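PDB 2VK9: alpha-toxin from Clostridium novyi, which is a large clostridial toxin, represented by its catalytic domain, which belongs to the family of TcdA and TcdB and has a GT-A type fold. Local coordinates for residues 289-294 with 512-517; 320-325 with 351-356; 405-410 with 493-498. All blocks are in the same frame, centred on the assembly; numbering follows the deposited sequence.

Contact 1: residues 289-294 with 512-517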
ATOM      1  N   PRO A 289       6.337  15.928  -7.727  1.00 31.05           N
ATOM      2  CA  PRO A 289       6.762  16.817  -6.652  1.00 31.68           C
ATOM      3  C   PRO A 289       5.666  17.780  -6.214  1.00 32.48           C
ATOM      4  O   PRO A 289       4.812  18.143  -7.018  1.00 32.24           O
ATOM      5  CB  PRO A 289       7.944  17.583  -7.255  1.00 31.47           C
ATOM      6  CG  PRO A 289       8.033  17.173  -8.671  1.00 31.41           C
ATOM      7  CD  PRO A 289       7.316  15.886  -8.821  1.00 31.06           C
ATOM      8  N   GLY A 290       5.698  18.169  -4.943  1.00 33.56           N
ATOM      9  CA  GLY A 290       4.675  19.032  -4.361  1.00 35.25           C
ATOM     10  C   GLY A 290       4.578  20.401  -5.001  1.00 36.46           C
ATOM     11  O   GLY A 290       5.593  21.053  -5.243  1.00 36.50           O
ATOM     12  N   VAL A 291       3.351  20.827  -5.288  1.00 37.99           N
ATOM     13  CA  VAL A 291       3.102  22.155  -5.854  1.00 39.64           C
ATOM     14  C   VAL A 291       2.623  23.123  -4.779  1.00 40.67           C
ATOM     15  O   VAL A 291       1.852  22.756  -3.885  1.00 40.70           O
ATOM     16  CB  VAL A 291       2.094  22.139  -7.041  1.00 39.51           C
ATOM     17  CG1 VAL A 291       2.517  21.142  -8.119  1.00 39.52           C
ATOM     18  CG2 VAL A 291       0.707  21.814  -6.563  1.00 40.17           C
ATOM     19  N   ASN A 292       3.087  24.360  -4.885  1.00 42.12           N
ATOM     20  CA  ASN A 292       2.720  25.418  -3.961  1.00 43.68           C
ATOM     21  C   ASN A 292       1.316  25.980  -4.242  1.00 44.73           C
ATOM     22  O   ASN A 292       1.180  27.099  -4.741  1.00 44.93           O
ATOM     23  CB  ASN A 292       3.758  26.528  -4.065  1.00 43.78           C
ATOM     24  CG  ASN A 292       3.877  27.332  -2.806  1.00 44.33           C
ATOM     25  OD1 ASN A 292       2.882  27.612  -2.132  1.00 45.76           O
ATOM     26  ND2 ASN A 292       5.102  27.720  -2.474  1.00 44.42           N
ATOM     27  N   LEU A 293       0.277  25.210  -3.917  1.00 46.03           N
ATOM     28  CA  LEU A 293      -1.104  25.603  -4.209  1.00 47.34           C
ATOM     29  C   LEU A 293      -1.594  26.859  -3.476  1.00 48.58           C
ATOM     30  O   LEU A 293      -2.503  27.542  -3.962  1.00 48.83           O
ATOM     31  CB  LEU A 293      -2.069  24.443  -3.956  1.00 47.22           C
ATOM     32  CG  LEU A 293      -2.089  23.306  -4.987  1.00 47.29           C
ATOM     33  CD1 LEU A 293      -3.001  22.176  -4.534  1.00 46.50           C
ATOM     34  CD2 LEU A 293      -2.466  23.788  -6.392  1.00 46.50           C
ATOM     35  N   SER A 294      -0.995  27.163  -2.322  1.00 49.95           N
ATOM     36  CA  SER A 294      -1.328  28.377  -1.572  1.00 51.10           C
ATOM     37  C   SER A 294      -1.327  29.632  -2.441  1.00 51.95           C
ATOM     38  O   SER A 294      -2.268  30.423  -2.393  1.00 52.24           O
ATOM     39  CB  SER A 294      -0.373  28.570  -0.396  1.00 51.02           C
ATOM     40  OG  SER A 294      -0.850  27.872   0.736  1.00 51.59           O
ATOM     41  N   LEU A 512       5.002  17.693   0.242  1.00 33.71           N
ATOM     42  CA  LEU A 512       5.980  16.680  -0.121  1.00 33.02           C
ATOM     43  C   LEU A 512       5.634  15.948  -1.414  1.00 32.96           C
ATOM     44  O   LEU A 512       6.502  15.366  -2.045  1.00 32.88           O
ATOM     45  CB  LEU A 512       6.123  15.679   1.025  1.00 32.87           C
ATOM     46  CG  LEU A 512       7.302  15.700   2.012  1.00 32.65           C
ATOM     47  CD1 LEU A 512       8.044  17.032   2.106  1.00 32.45           C
ATOM     48  CD2 LEU A 512       6.813  15.245   3.379  1.00 31.47           C
ATOM     49  N   TYR A 513       4.367  15.974  -1.811  1.00 33.01           N
ATOM     50  CA  TYR A 513       3.943  15.300  -3.032  1.00 33.23           C
ATOM     51  C   TYR A 513       2.680  15.941  -3.589  1.00 33.47           C
ATOM     52  O   TYR A 513       1.880  16.517  -2.846  1.00 33.56           O
ATOM     53  CB  TYR A 513       3.693  13.808  -2.778  1.00 33.06           C
ATOM     54  CG  TYR A 513       2.489  13.574  -1.901  1.00 33.23           C
ATOM     55  CD1 TYR A 513       2.598  13.651  -0.514  1.00 32.77           C
ATOM     56  CD2 TYR A 513       1.234  13.307  -2.455  1.00 33.16           C
ATOM     57  CE1 TYR A 513       1.503  13.462   0.298  1.00 33.28           C
ATOM     58  CE2 TYR A 513       0.125  13.115  -1.643  1.00 33.43           C
ATOM     59  CZ  TYR A 513       0.273  13.194  -0.265  1.00 33.45           C
ATOM     60  OH  TYR A 513      -0.803  13.010   0.568  1.00 35.12           O
ATOM     61  N   PHE A 514       2.515  15.817  -4.902  1.00 33.59           N
ATOM     62  CA  PHE A 514       1.310  16.240  -5.594  1.00 33.70           C
ATOM     63  C   PHE A 514       0.642  15.002  -6.182  1.00 33.85           C
ATOM     64  O   PHE A 514       1.286  14.230  -6.887  1.00 33.89           O
ATOM     65  CB  PHE A 514       1.678  17.245  -6.685  1.00 33.50           C
ATOM     66  CG  PHE A 514       0.500  17.831  -7.410  1.00 33.69           C
ATOM     67  CD1 PHE A 514      -0.494  18.520  -6.722  1.00 34.12           C
ATOM     68  CD2 PHE A 514       0.405  17.720  -8.790  1.00 33.98           C
ATOM     69  CE1 PHE A 514      -1.574  19.072  -7.394  1.00 34.33           C
ATOM     70  CE2 PHE A 514      -0.666  18.265  -9.470  1.00 34.50           C
ATOM     71  CZ  PHE A 514      -1.660  18.949  -8.772  1.00 34.82           C
ATOM     72  N   SER A 515      -0.642  14.814  -5.885  1.00 34.29           N
ATOM     73  CA  SER A 515      -1.377  13.611  -6.302  1.00 34.57           C
ATOM     74  C   SER A 515      -2.497  13.874  -7.326  1.00 35.18           C
ATOM     75  O   SER A 515      -3.179  12.944  -7.763  1.00 35.20           O
ATOM     76  CB  SER A 515      -1.930  12.877  -5.072  1.00 34.33           C
ATOM     77  OG  SER A 515      -2.852  13.688  -4.366  1.00 33.57           O
ATOM     78  N   LYS A 516      -2.689  15.130  -7.713  1.00 35.90           N
ATOM     79  CA  LYS A 516      -3.762  15.461  -8.642  1.00 36.92           C
ATOM     80  C   LYS A 516      -3.230  15.484 -10.073  1.00 37.61           C
ATOM     81  O   LYS A 516      -3.182  16.528 -10.734  1.00 37.74           O
ATOM     82  CB  LYS A 516      -4.435  16.786  -8.263  1.00 37.00           C
ATOM     83  CG  LYS A 516      -4.778  16.964  -6.779  1.00 37.53           C
ATOM     84  CD  LYS A 516      -5.550  15.774  -6.197  1.00 38.74           C
ATOM     85  CE  LYS A 516      -6.196  16.095  -4.849  1.00 38.95           C
ATOM     86  NZ  LYS A 516      -5.416  17.055  -4.018  1.00 38.58           N
ATOM     87  N   THR A 517      -2.815  14.316 -10.542  1.00 38.50           N
ATOM     88  CA  THR A 517      -2.149  14.206 -11.828  1.00 39.29           C
ATOM     89  C   THR A 517      -2.987  13.352 -12.754  1.00 40.36           C
ATOM     90  O   THR A 517      -3.801  12.548 -12.298  1.00 40.58           O
ATOM     91  CB  THR A 517      -0.773  13.557 -11.678  1.00 39.03           C
ATOM     92  OG1 THR A 517      -0.940  12.214 -11.225  1.00 38.73           O
ATOM     93  CG2 THR A 517       0.064  14.312 -10.674  1.00 38.57           C
TER

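Contact 2: residues 320-325 with 351-356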
ATOM      1  N   ASN A 320       2.858  23.508 -18.406  1.00 38.64           N
ATOM      2  CA  ASN A 320       2.893  24.084 -19.754  1.00 39.69           C
ATOM      3  C   ASN A 320       3.645  25.410 -19.891  1.00 40.19           C
ATOM      4  O   ASN A 320       4.600  25.497 -20.663  1.00 40.63           O
ATOM      5  CB  ASN A 320       1.479  24.191 -20.321  1.00 39.74           C
ATOM      6  CG  ASN A 320       0.965  22.862 -20.835  1.00 40.46           C
ATOM      7  OD1 ASN A 320       1.382  22.403 -21.895  1.00 42.07           O
ATOM      8  ND2 ASN A 320       0.063  22.231 -20.085  1.00 40.41           N
ATOM      9  N   GLU A 321       3.228  26.433 -19.153  1.00 40.60           N
ATOM     10  CA  GLU A 321       3.899  27.729 -19.234  1.00 41.45           C
ATOM     11  C   GLU A 321       5.379  27.653 -18.887  1.00 41.41           C
ATOM     12  O   GLU A 321       6.208  28.270 -19.556  1.00 41.50           O
ATOM     13  CB  GLU A 321       3.202  28.772 -18.351  1.00 41.86           C
ATOM     14  CG  GLU A 321       1.861  29.268 -18.913  1.00 43.58           C
ATOM     15  CD  GLU A 321       1.967  29.758 -20.356  1.00 45.90           C
ATOM     16  OE1 GLU A 321       2.612  30.813 -20.575  1.00 46.63           O
ATOM     17  OE2 GLU A 321       1.414  29.082 -21.263  1.00 46.42           O
ATOM     18  N   LYS A 322       5.699  26.882 -17.850  1.00 41.54           N
ATOM     19  CA  LYS A 322       7.070  26.728 -17.372  1.00 41.40           C
ATOM     20  C   LYS A 322       7.814  25.622 -18.112  1.00 41.78           C
ATOM     21  O   LYS A 322       8.977  25.330 -17.804  1.00 41.76           O
ATOM     22  CB  LYS A 322       7.083  26.486 -15.864  1.00 41.10           C
ATOM     23  CG  LYS A 322       6.621  27.687 -15.054  1.00 40.35           C
ATOM     24  CD  LYS A 322       7.600  28.848 -15.166  1.00 39.38           C
ATOM     25  CE  LYS A 322       7.140  30.023 -14.331  1.00 39.50           C
ATOM     26  NZ  LYS A 322       8.215  31.031 -14.141  1.00 39.11           N
ATOM     27  N   LYS A 323       7.130  25.031 -19.096  1.00 41.96           N
ATOM     28  CA  LYS A 323       7.690  24.013 -19.990  1.00 42.32           C
ATOM     29  C   LYS A 323       8.407  22.896 -19.225  1.00 42.05           C
ATOM     30  O   LYS A 323       9.590  22.651 -19.414  1.00 42.07           O
ATOM     31  CB  LYS A 323       8.573  24.658 -21.074  1.00 42.29           C
ATOM     32  CG  LYS A 323       7.780  25.462 -22.135  1.00 42.81           C
ATOM     33  CD  LYS A 323       8.683  26.043 -23.249  1.00 43.17           C
ATOM     34  CE  LYS A 323       9.445  27.298 -22.792  1.00 44.22           C
ATOM     35  NZ  LYS A 323      10.421  27.783 -23.803  1.00 44.53           N
ATOM     36  N   LEU A 324       7.655  22.223 -18.364  1.00 42.01           N
ATOM     37  CA  LEU A 324       8.180  21.164 -17.515  1.00 42.14           C
ATOM     38  C   LEU A 324       7.976  19.757 -18.088  1.00 42.45           C
ATOM     39  O   LEU A 324       8.604  18.809 -17.642  1.00 42.62           O
ATOM     40  CB  LEU A 324       7.537  21.247 -16.130  1.00 41.82           C
ATOM     41  CG  LEU A 324       7.863  22.482 -15.303  1.00 41.48           C
ATOM     42  CD1 LEU A 324       7.317  22.316 -13.912  1.00 41.25           C
ATOM     43  CD2 LEU A 324       9.365  22.707 -15.266  1.00 41.74           C
ATOM     44  N   MET A 325       7.091  19.630 -19.066  1.00 42.90           N
ATOM     45  CA  MET A 325       6.706  18.343 -19.626  1.00 43.33           C
ATOM     46  C   MET A 325       6.210  18.563 -21.044  1.00 43.98           C
ATOM     47  O   MET A 325       5.507  19.536 -21.317  1.00 44.27           O
ATOM     48  CB  MET A 325       5.568  17.743 -18.804  1.00 43.29           C
ATOM     49  CG  MET A 325       5.985  16.786 -17.716  1.00 42.98           C
ATOM     50  SD  MET A 325       4.759  16.789 -16.404  1.00 42.91           S
ATOM     51  CE  MET A 325       4.643  15.056 -16.034  1.00 43.20           C
ATOM     52  N   HIS A 351       5.629  34.289 -11.555  1.00 58.67           N
ATOM     53  CA  HIS A 351       6.255  33.663 -10.395  1.00 58.11           C
ATOM     54  C   HIS A 351       7.437  32.797 -10.803  1.00 57.39           C
ATOM     55  O   HIS A 351       7.438  32.221 -11.885  1.00 57.22           O
ATOM     56  CB  HIS A 351       5.231  32.838  -9.617  1.00 58.40           C
ATOM     57  CG  HIS A 351       4.364  33.657  -8.711  1.00 59.57           C
ATOM     58  ND1 HIS A 351       4.378  33.517  -7.338  1.00 60.35           N
ATOM     59  CD2 HIS A 351       3.468  34.639  -8.978  1.00 60.29           C
ATOM     60  CE1 HIS A 351       3.522  34.369  -6.800  1.00 60.67           C
ATOM     61  NE2 HIS A 351       2.960  35.063  -7.773  1.00 61.03           N
ATOM     62  N   ASP A 352       8.446  32.727  -9.937  1.00 56.75           N
ATOM     63  CA  ASP A 352       9.624  31.888 -10.165  1.00 56.20           C
ATOM     64  C   ASP A 352       9.248  30.405 -10.128  1.00 55.40           C
ATOM     65  O   ASP A 352       8.292  30.014  -9.448  1.00 55.46           O
ATOM     66  CB  ASP A 352      10.720  32.193  -9.132  1.00 56.48           C
ATOM     67  CG  ASP A 352      12.086  31.617  -9.527  1.00 57.51           C
ATOM     68  OD1 ASP A 352      12.354  30.417  -9.265  1.00 57.88           O
ATOM     69  OD2 ASP A 352      12.902  32.373 -10.104  1.00 58.96           O
ATOM     70  N   ILE A 353      10.004  29.591 -10.861  1.00 54.31           N
ATOM     71  CA  ILE A 353       9.754  28.151 -10.969  1.00 53.35           C
ATOM     72  C   ILE A 353       9.922  27.387  -9.647  1.00 52.58           C
ATOM     73  O   ILE A 353       9.173  26.453  -9.366  1.00 52.42           O
ATOM     74  CB  ILE A 353      10.616  27.525 -12.089  1.00 53.45           C
ATOM     75  CG1 ILE A 353       9.938  26.282 -12.663  1.00 53.86           C
ATOM     76  CG2 ILE A 353      12.058  27.258 -11.621  1.00 53.12           C
ATOM     77  CD1 ILE A 353      10.313  26.044 -14.131  1.00 55.49           C
ATOM     78  N   ASN A 354      10.904  27.801  -8.847  1.00 51.62           N
ATOM     79  CA  ASN A 354      11.203  27.160  -7.568  1.00 50.70           C
ATOM     80  C   ASN A 354      10.304  27.686  -6.462  1.00 50.20           C
ATOM     81  O   ASN A 354      10.328  27.217  -5.326  1.00 50.20           O
ATOM     82  CB  ASN A 354      12.678  27.350  -7.218  1.00 50.55           C
ATOM     83  CG  ASN A 354      13.596  26.696  -8.231  1.00 50.11           C
ATOM     84  OD1 ASN A 354      13.492  25.496  -8.502  1.00 48.87           O
ATOM     85  ND2 ASN A 354      14.500  27.485  -8.803  1.00 49.97           N
ATOM     86  N   ASP A 355       9.497  28.669  -6.820  1.00 49.52           N
ATOM     87  CA  ASP A 355       8.499  29.199  -5.934  1.00 48.92           C
ATOM     88  C   ASP A 355       7.213  28.378  -6.111  1.00 47.73           C
ATOM     89  O   ASP A 355       6.379  28.295  -5.204  1.00 47.62           O
ATOM     90  CB  ASP A 355       8.290  30.671  -6.282  1.00 49.60           C
ATOM     91  CG  ASP A 355       7.530  31.433  -5.215  1.00 52.23           C
ATOM     92  OD1 ASP A 355       7.005  30.797  -4.266  1.00 55.03           O
ATOM     93  OD2 ASP A 355       7.450  32.683  -5.337  1.00 54.64           O
ATOM     94  N   LEU A 356       7.081  27.746  -7.277  1.00 46.19           N
ATOM     95  CA  LEU A 356       5.871  27.010  -7.642  1.00 44.60           C
ATOM     96  C   LEU A 356       5.931  25.533  -7.287  1.00 43.62           C
ATOM     97  O   LEU A 356       4.970  24.978  -6.756  1.00 43.54           O
ATOM     98  CB  LEU A 356       5.610  27.159  -9.139  1.00 44.66           C
ATOM     99  CG  LEU A 356       5.153  28.531  -9.625  1.00 44.24           C
ATOM    100  CD1 LEU A 356       5.526  28.718 -11.082  1.00 43.76           C
ATOM    101  CD2 LEU A 356       3.662  28.682  -9.420  1.00 43.61           C
TER

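Contact 3: residues 405-410 with 493-498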
ATOM      1  N   LEU A 405       2.954  -7.593   7.439  1.00 31.03           N
ATOM      2  CA  LEU A 405       2.933  -8.263   6.145  1.00 31.61           C
ATOM      3  C   LEU A 405       3.224  -9.760   6.290  1.00 31.97           C
ATOM      4  O   LEU A 405       2.509 -10.584   5.716  1.00 31.81           O
ATOM      5  CB  LEU A 405       3.919  -7.607   5.159  1.00 31.63           C
ATOM      6  CG  LEU A 405       3.920  -8.121   3.710  1.00 31.61           C
ATOM      7  CD1 LEU A 405       2.824  -7.490   2.897  1.00 32.18           C
ATOM      8  CD2 LEU A 405       5.232  -7.839   3.030  1.00 32.67           C
ATOM      9  N   GLU A 406       4.261 -10.095   7.064  1.00 32.26           N
ATOM     10  CA  GLU A 406       4.663 -11.485   7.276  1.00 32.73           C
ATOM     11  C   GLU A 406       3.573 -12.264   7.988  1.00 32.83           C
ATOM     12  O   GLU A 406       3.280 -13.407   7.637  1.00 32.71           O
ATOM     13  CB  GLU A 406       5.937 -11.555   8.103  1.00 32.84           C
ATOM     14  CG  GLU A 406       7.221 -11.447   7.311  1.00 34.02           C
ATOM     15  CD  GLU A 406       8.436 -11.248   8.203  1.00 36.24           C
ATOM     16  OE1 GLU A 406       8.271 -11.259   9.446  1.00 37.69           O
ATOM     17  OE2 GLU A 406       9.561 -11.077   7.668  1.00 37.11           O
ATOM     18  N   ASN A 407       2.974 -11.624   8.987  1.00 33.05           N
ATOM     19  CA  ASN A 407       1.887 -12.216   9.754  1.00 33.19           C
ATOM     20  C   ASN A 407       0.661 -12.532   8.901  1.00 33.11           C
ATOM     21  O   ASN A 407       0.130 -13.636   8.958  1.00 33.19           O
ATOM     22  CB  ASN A 407       1.498 -11.296  10.911  1.00 33.32           C
ATOM     23  CG  ASN A 407       0.419 -11.884  11.784  1.00 33.22           C
ATOM     24  OD1 ASN A 407       0.631 -12.888  12.461  1.00 33.96           O
ATOM     25  ND2 ASN A 407      -0.747 -11.257  11.779  1.00 32.79           N
ATOM     26  N   ARG A 408       0.225 -11.558   8.108  1.00 33.02           N
ATOM     27  CA  ARG A 408      -0.950 -11.721   7.266  1.00 32.98           C
ATOM     28  C   ARG A 408      -0.751 -12.738   6.158  1.00 33.28           C
ATOM     29  O   ARG A 408      -1.685 -13.454   5.803  1.00 33.58           O
ATOM     30  CB  ARG A 408      -1.369 -10.383   6.682  1.00 32.74           C
ATOM     31  CG  ARG A 408      -2.002  -9.509   7.710  1.00 32.36           C
ATOM     32  CD  ARG A 408      -1.900  -8.078   7.345  1.00 32.39           C
ATOM     33  NE  ARG A 408      -2.288  -7.250   8.477  1.00 32.88           N
ATOM     34  CZ  ARG A 408      -3.438  -6.593   8.572  1.00 32.56           C
ATOM     35  NH1 ARG A 408      -4.328  -6.643   7.583  1.00 31.87           N
ATOM     36  NH2 ARG A 408      -3.683  -5.875   9.656  1.00 32.41           N
ATOM     37  N   TYR A 409       0.462 -12.801   5.619  1.00 33.52           N
ATOM     38  CA  TYR A 409       0.766 -13.742   4.553  1.00 33.82           C
ATOM     39  C   TYR A 409       0.885 -15.162   5.075  1.00 34.50           C
ATOM     40  O   TYR A 409       0.406 -16.091   4.430  1.00 34.39           O
ATOM     41  CB  TYR A 409       2.009 -13.320   3.753  1.00 33.65           C
ATOM     42  CG  TYR A 409       1.656 -12.555   2.493  1.00 32.83           C
ATOM     43  CD1 TYR A 409       1.382 -13.230   1.296  1.00 31.95           C
ATOM     44  CD2 TYR A 409       1.559 -11.158   2.501  1.00 31.81           C
ATOM     45  CE1 TYR A 409       1.031 -12.538   0.139  1.00 30.61           C
ATOM     46  CE2 TYR A 409       1.213 -10.457   1.351  1.00 31.47           C
ATOM     47  CZ  TYR A 409       0.953 -11.158   0.174  1.00 30.98           C
ATOM     48  OH  TYR A 409       0.615 -10.470  -0.961  1.00 30.37           O
ATOM     49  N   GLU A 410       1.502 -15.329   6.246  1.00 35.51           N
ATOM     50  CA  GLU A 410       1.650 -16.660   6.841  1.00 36.64           C
ATOM     51  C   GLU A 410       0.296 -17.287   7.173  1.00 36.75           C
ATOM     52  O   GLU A 410       0.056 -18.450   6.853  1.00 36.66           O
ATOM     53  CB  GLU A 410       2.571 -16.641   8.062  1.00 36.79           C
ATOM     54  CG  GLU A 410       4.072 -16.530   7.731  1.00 40.07           C
ATOM     55  CD  GLU A 410       4.527 -17.423   6.553  1.00 44.50           C
ATOM     56  OE1 GLU A 410       4.661 -18.659   6.739  1.00 46.55           O
ATOM     57  OE2 GLU A 410       4.762 -16.883   5.439  1.00 45.29           O
ATOM     58  N   ASN A 493       1.046  -6.997  15.558  1.00 42.89           N
ATOM     59  CA  ASN A 493       0.194  -7.821  14.689  1.00 42.78           C
ATOM     60  C   ASN A 493      -1.311  -7.617  14.849  1.00 42.93           C
ATOM     61  O   ASN A 493      -2.086  -8.535  14.572  1.00 43.11           O
ATOM     62  CB  ASN A 493       0.521  -9.311  14.849  1.00 42.32           C
ATOM     63  CG  ASN A 493       1.927  -9.639  14.436  1.00 41.90           C
ATOM     64  OD1 ASN A 493       2.616  -8.826  13.828  1.00 40.84           O
ATOM     65  ND2 ASN A 493       2.367 -10.841  14.763  1.00 42.29           N
ATOM     66  N   THR A 494      -1.731  -6.431  15.284  1.00 42.71           N
ATOM     67  CA  THR A 494      -3.155  -6.157  15.370  1.00 42.79           C
ATOM     68  C   THR A 494      -3.756  -6.039  13.980  1.00 43.12           C
ATOM     69  O   THR A 494      -3.060  -5.692  13.029  1.00 43.45           O
ATOM     70  CB  THR A 494      -3.476  -4.879  16.170  1.00 42.75           C
ATOM     71  OG1 THR A 494      -4.886  -4.636  16.110  1.00 42.33           O
ATOM     72  CG2 THR A 494      -2.758  -3.670  15.599  1.00 42.25           C
ATOM     73  N   PHE A 495      -5.045  -6.328  13.865  1.00 43.46           N
ATOM     74  CA  PHE A 495      -5.767  -6.049  12.631  1.00 43.84           C
ATOM     75  C   PHE A 495      -6.532  -4.747  12.785  1.00 44.54           C
ATOM     76  O   PHE A 495      -7.285  -4.352  11.900  1.00 44.59           O
ATOM     77  CB  PHE A 495      -6.716  -7.196  12.265  1.00 43.55           C
ATOM     78  CG  PHE A 495      -6.021  -8.502  12.014  1.00 42.84           C
ATOM     79  CD1 PHE A 495      -5.870  -9.431  13.035  1.00 41.96           C
ATOM     80  CD2 PHE A 495      -5.509  -8.802  10.760  1.00 42.67           C
ATOM     81  CE1 PHE A 495      -5.216 -10.640  12.812  1.00 42.11           C
ATOM     82  CE2 PHE A 495      -4.852 -10.004  10.530  1.00 42.55           C
ATOM     83  CZ  PHE A 495      -4.711 -10.929  11.561  1.00 42.20           C
ATOM     84  N   ASP A 496      -6.330  -4.072  13.911  1.00 45.46           N
ATOM     85  CA  ASP A 496      -7.074  -2.851  14.180  1.00 46.69           C
ATOM     86  C   ASP A 496      -6.504  -1.640  13.471  1.00 47.31           C
ATOM     87  O   ASP A 496      -5.344  -1.621  13.074  1.00 47.22           O
ATOM     88  CB  ASP A 496      -7.207  -2.596  15.682  1.00 46.88           C
ATOM     89  CG  ASP A 496      -8.212  -3.523  16.337  1.00 47.32           C
ATOM     90  OD1 ASP A 496      -9.334  -3.680  15.793  1.00 47.19           O
ATOM     91  OD2 ASP A 496      -7.877  -4.100  17.393  1.00 47.84           O
ATOM     92  N   MET A 497      -7.348  -0.632  13.309  1.00 48.28           N
ATOM     93  CA  MET A 497      -6.976   0.583  12.614  1.00 49.37           C
ATOM     94  C   MET A 497      -7.133   1.801  13.505  1.00 49.33           C
ATOM     95  O   MET A 497      -7.778   1.743  14.550  1.00 49.99           O
ATOM     96  CB  MET A 497      -7.784   0.720  11.331  1.00 49.05           C
ATOM     97  CG  MET A 497      -7.160  -0.057  10.207  1.00 50.10           C
ATOM     98  SD  MET A 497      -8.326  -0.656   8.980  1.00 51.37           S
ATOM     99  CE  MET A 497      -8.449  -2.392   9.451  1.00 51.58           C
ATOM    100  N   LEU A 498      -6.550   2.909  13.073  1.00 49.38           N
ATOM    101  CA  LEU A 498      -6.381   4.078  13.918  1.00 49.09           C
ATOM    102  C   LEU A 498      -7.426   5.120  13.553  1.00 48.83           C
ATOM    103  O   LEU A 498      -7.872   5.172  12.407  1.00 48.90           O
ATOM    104  CB  LEU A 498      -4.982   4.623  13.650  1.00 49.31           C
ATOM    105  CG  LEU A 498      -4.152   5.266  14.746  1.00 49.15           C
ATOM    106  CD1 LEU A 498      -3.803   4.270  15.835  1.00 49.38           C
ATOM    107  CD2 LEU A 498      -2.904   5.786  14.077  1.00 48.95           C
TER

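Contact 1: residues 289-294 with 512-517
Gly290 and Tyr513 bring two irregular segments together, their CA atoms 4.0 Å apart, in a crossing where the touching parts run 77° apart. No hydrogen bond joins residues 289-294 to 512-517. CA of Gly290 lies 3.8 Å from C of Tyr513, and having no side chain the glycine lets the two backbones come this close. CB of Pro289 points away from the other segment, and its carbonyl O lies 3.3 Å from CB of Phe514.

Phe514 is the side chain on which the contact turns. Its CG stands anti to the backbone N (chi1 -176°), beside the carbonyl carbon, and from there the ring meets the branched end of Val291. CG1 of Val291 sits over one face, offset toward the rim, in a CH-pi contact 4.1 Å from the centroid of the Phe514 ring and 19° off the ring normal. The second methyl, CG2, approaches CD1 of Phe514 at 3.5 Å, so a beta-branched residue meets the ring with both arms. On the opposite face lies the backbone N of Lys516, over the ring centre. Leu293 adds a looser apolar touch, its CD1 4.5 Å from CE1 of Phe514.

Apolar residues suit this largely buried place, where two loops pack beside the mixed sheet of the GT-A type catalytic domain. Phe315 of helix 307-321 meets the Phe514 ring and also touches Val291, while Pro289 packs on Met119 and Trp120 of helix 111-123. CB of Tyr513 points away from 289-294, and the side chain touches Ser373 and Leu375 of edge strand 371-376.

Contact 2: residues 320-325 with 351-356
Lys322 reaches across to the 351-356 segment and donates from NZ to the backbone O of His351, at 2.7 Å. It follows directly on helix 307-321, which closes in a Schellman motif: Lys323 takes positive phi, and the chain turns out of the helix. The carbonyl is met nearly head-on, with a C=O...NZ angle of 163°. A lysine suits this place because its long aliphatic part can lie against apolar neighbours while its amine reaches a main-chain acceptor.

Those neighbours are Ile353 and Leu356. CD1 of Ile353 rests beside CB of Lys322 at 3.7 Å and stays close to CG and CD, the two side chains sliding past each other in opposite directions. The lysine chain bends at its second torsion (chi2 -67°), which places CD, and is extended beyond it. Leu356 crosses the lysine at about a right angle, its CD1 3.9 Å from CE of Lys322. The same CD1 of Ile353 also meets CD2 of Leu324 at 3.6 Å, and one methyl thus serves both the lysine stem and a buried leucine.

Farther out, Ile318 of helix 307-321 touches both Leu324 and Leu356, and Val348 of helix 338-349 packs on Lys322. Glu321 forms a salt bridge with Arg349, a second tie, from the last residue of helix 307-321. The His351 ring stacks on Phe347. Asp352 is the N-cap of the short, weakly bonded helix 353-356, and its OD1 accepts from the backbone N of Asn354 at 3.0 Å, with an N-H...O angle of 164°.

Contact 3: residues 405-410 with 493-498
Asn407 and Asn493 stack their side-chain amides with planes 14° apart, OD1 of Asn407 lying 3.5 Å from ND2 of Asn493. The guanidinium of Arg408 has CD2 of Phe495 over one face, offset toward the rim and 3.6 Å from NH2 of Arg408. At its edge, near the plane, lies the carbonyl O of Thr494. The guanidinium and Phe495 ring planes are inclined at 53°. ND2 of Asn407 approaches the same ring at CZ, 4.0 Å away.

Here helix 396-422 meets the loop between helices 477-488 and 500-503. In that loop OG1 of Thr494 accepts from the backbone N of Asp496 at 2.7 Å, an ST turn that uses the threonine hydroxyl to hold the chain beside Phe495. Arg408 runs extended from CG to NE, long enough to bridge helix and loop. Its NH2 gives Thr494 O only a weak hydrogen bond of 3.4 Å, bent to 136°. Its NE is hydrogen-bonded to Gln404 OE1 and its NH1 to the carbonyl of Phe473, while Gln404 NE2 donates to the same Thr494 O. Asn493 takes a left-handed backbone conformation, which asparagine tolerates better than most residues, and its OD1 is hydrogen-bonded to Ser403 OG.

How the contacts relate
Contacts 1 and 2 are direct neighbours, their centres 13 Å apart on the same side of the chain's centre. They are joined through Asn292 of contact 1, whose backbone N lies 2.7 Å from the O of Leu356 in contact 2, a probable hydrogen bond. Helix 307-321 also links them, supplying Phe315 to contact 1 and Ile318 to contact 2. Contact 3 stands apart, its centre 31 Å from that of contact 1 and 43 Å from that of contact 2, and touches neither. Along the chain, the segments of contacts 2 and 3 follow one another, and both pairs fall between the two segments of contact 1.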